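Local structure of lactate dehydrogenase, adjacent gene encodes predicted malate dehydrogenase (Cryptosporidium parvum, 2FN7) at residues A8-G13 / V32-A37. The protein probably interconverts (S)-lactate and pyruvate, using the NAD(+)/NADH pair as the hydride carrier. Sequence-based numbering, arbitrary orientation.
Sequences AVIGSG and VLFDIA. With NAD (nicotinamide-adenine-dinucleotide), chain C.
Val9 and Leu33 sit side by side on the sheet face covered by helix 14-25, where Val9 CG1 meets Leu33 CD1 at 3.9 Å. Ala8, Val32, Ile10 and Phe34 point to the other face. The strands are parallel neighbours, tied by Val9 N to Val32 O, Phe34 N to Val9 O and Gly11 N to Phe34 O. Past Gly11 the chain bends, and Ser12 drops against Leu33, with Ser12 OG 3.2 Å from Leu33 CD1. That methyl fills the hollow between Val9 and Ser12. On the other face Ile10 CG2, anti to the backbone N, comes obliquely to the CD2-CE2 side of the Phe34 ring, 3.5 Å from Phe34 CD2. Ile10 CD1 rests near Phe34 CB. The ring edge, at CE2, reaches adenine C2A of NAD. This is the first beta-alpha-beta unit of a Rossmann fold, with the glycine-rich turn facing Asp35, just beyond the second strand. Asp35 OD2 accepts a nearly straight hydrogen bond from Ser12 N (2.8 Å, 168° at the hydrogen), on its anti side, and another from NAD O3B. Asp35 OD1 accepts from NAD O2B at 2.7 Å and, in an Asx turn, from Ala37 N. Backbone bonds thus fix the carboxylate for both adenosine-ribose hydroxyls. A phosphate on O2B would probably be repelled, consistent with a preference for NAD over NADP.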
# COMPACT_ATOMS: atom_id res chain seq x y z
N ALA A 8 16.38 -3.58 4.38
CA ALA A 8 16.51 -4.06 3.02
C ALA A 8 15.42 -5.06 2.72
O ALA A 8 15.25 -6.01 3.46
CB ALA A 8 17.85 -4.69 2.80
N VAL A 9 14.70 -4.83 1.62
CA VAL A 9 13.67 -5.71 1.15
C VAL A 9 14.20 -6.44 -0.13
O VAL A 9 14.34 -5.84 -1.24
CB VAL A 9 12.44 -4.86 0.80
CG1 VAL A 9 11.37 -5.76 0.27
CG2 VAL A 9 11.95 -4.08 2.05
N ILE A 10 14.53 -7.72 0.03
CA ILE A 10 14.99 -8.55 -1.05
C ILE A 10 13.82 -9.20 -1.73
O ILE A 10 13.22 -10.22 -1.22
CB ILE A 10 15.88 -9.65 -0.56
CG1 ILE A 10 16.77 -9.11 0.54
CG2 ILE A 10 16.72 -10.16 -1.77
CD1 ILE A 10 17.43 -7.79 0.19
N GLY A 11 13.52 -8.67 -2.90
CA GLY A 11 12.38 -9.10 -3.68
C GLY A 11 11.42 -7.94 -3.67
O GLY A 11 10.89 -7.57 -2.63
N SER A 12 11.16 -7.36 -4.83
CA SER A 12 10.30 -6.20 -4.95
C SER A 12 9.06 -6.40 -5.73
O SER A 12 8.60 -5.51 -6.45
CB SER A 12 11.10 -5.05 -5.52
OG SER A 12 12.27 -4.89 -4.69
N GLY A 13 8.51 -7.61 -5.61
CA GLY A 13 7.24 -7.84 -6.27
C GLY A 13 6.10 -7.28 -5.42
O GLY A 13 6.22 -6.22 -4.78
N VAL A 32 15.78 -0.15 1.24
CA VAL A 32 16.51 -0.52 0.03
C VAL A 32 15.74 -1.68 -0.59
O VAL A 32 15.65 -2.75 -0.04
CB VAL A 32 17.93 -0.93 0.34
CG1 VAL A 32 18.52 -1.57 -0.88
CG2 VAL A 32 18.71 0.33 0.77
N LEU A 33 15.14 -1.41 -1.73
CA LEU A 33 14.31 -2.36 -2.46
C LEU A 33 15.20 -3.01 -3.57
O LEU A 33 15.62 -2.34 -4.58
CB LEU A 33 13.15 -1.56 -2.96
CG LEU A 33 11.75 -1.95 -3.38
CD1 LEU A 33 11.05 -2.96 -2.40
CD2 LEU A 33 10.97 -0.59 -3.46
N PHE A 34 15.54 -4.27 -3.32
CA PHE A 34 16.42 -5.11 -4.14
C PHE A 34 15.70 -6.16 -4.98
O PHE A 34 14.86 -6.90 -4.49
CB PHE A 34 17.42 -5.84 -3.24
CG PHE A 34 18.35 -6.79 -3.98
CD1 PHE A 34 19.69 -6.39 -4.32
CD2 PHE A 34 17.93 -8.08 -4.33
CE1 PHE A 34 20.60 -7.28 -5.00
CE2 PHE A 34 18.80 -8.99 -5.00
CZ PHE A 34 20.15 -8.60 -5.36
N ASP A 35 15.99 -6.21 -6.27
CA ASP A 35 15.42 -7.23 -7.10
C ASP A 35 16.41 -7.54 -8.24
O ASP A 35 17.28 -6.71 -8.54
CB ASP A 35 14.08 -6.80 -7.66
CG ASP A 35 13.18 -7.99 -7.98
OD1 ASP A 35 13.53 -8.82 -8.88
OD2 ASP A 35 12.11 -8.15 -7.31
N ILE A 36 16.30 -8.70 -8.86
CA ILE A 36 17.21 -8.99 -9.98
C ILE A 36 16.52 -8.58 -11.26
O ILE A 36 17.16 -8.55 -12.28
CB ILE A 36 17.53 -10.45 -10.12
CG1 ILE A 36 16.23 -11.23 -10.36
CG2 ILE A 36 18.34 -10.90 -8.92
CD1 ILE A 36 16.39 -12.70 -10.44
N ALA A 37 15.22 -8.30 -11.21
CA ALA A 37 14.51 -7.87 -12.40
C ALA A 37 14.74 -6.39 -12.67
O ALA A 37 14.48 -5.50 -11.83
CB ALA A 37 13.04 -8.12 -12.29
PA NAD C . 6.06 -11.78 -6.50
O1A NAD C . 5.15 -10.73 -6.69
O2A NAD C . 6.15 -12.77 -7.53
O5B NAD C . 7.45 -11.33 -6.14
C5B NAD C . 8.64 -12.14 -5.96
C4B NAD C . 9.78 -11.15 -6.42
O4B NAD C . 10.93 -11.91 -6.30
C3B NAD C . 9.78 -10.73 -7.99
O3B NAD C . 9.72 -9.33 -8.17
C2B NAD C . 11.04 -11.31 -8.48
O2B NAD C . 11.76 -10.70 -9.53
C1B NAD C . 11.86 -11.35 -7.28
N9A NAD C . 12.96 -12.24 -7.34
C8A NAD C . 13.22 -13.43 -7.92
N7A NAD C . 14.21 -14.14 -7.93
C5A NAD C . 14.92 -13.31 -7.16
C6A NAD C . 16.25 -13.43 -6.68
N6A NAD C . 17.02 -14.48 -6.99
N1A NAD C . 16.72 -12.42 -5.87
C2A NAD C . 15.90 -11.35 -5.59
N3A NAD C . 14.69 -11.15 -6.01
C4A NAD C . 14.23 -12.16 -6.78
O3 NAD C . 5.71 -12.61 -5.08
PN NAD C . 4.91 -12.04 -3.80
O1N NAD C . 3.52 -12.01 -4.06
O2N NAD C . 5.55 -10.79 -3.31
O5D NAD C . 5.29 -13.27 -2.77
C5D NAD C . 6.62 -13.39 -2.37
C4D NAD C . 6.80 -14.73 -1.62
O4D NAD C . 6.11 -14.62 -0.32
C3D NAD C . 6.19 -16.00 -2.29
O3D NAD C . 7.07 -17.05 -1.95
C2D NAD C . 4.82 -16.15 -1.57
O2D NAD C . 4.34 -17.53 -1.61
C1D NAD C . 5.17 -15.74 -0.20
N1N NAD C . 4.09 -15.34 0.66
C2N NAD C . 4.40 -15.70 2.01
C3N NAD C . 3.49 -15.46 3.03
C7N NAD C . 3.72 -15.79 4.53
O7N NAD C . 2.80 -15.55 5.31
N7N NAD C . 5.00 -16.10 4.90
C4N NAD C . 2.22 -14.84 2.78
C5N NAD C . 1.95 -14.46 1.35
C6N NAD C . 2.83 -14.68 0.27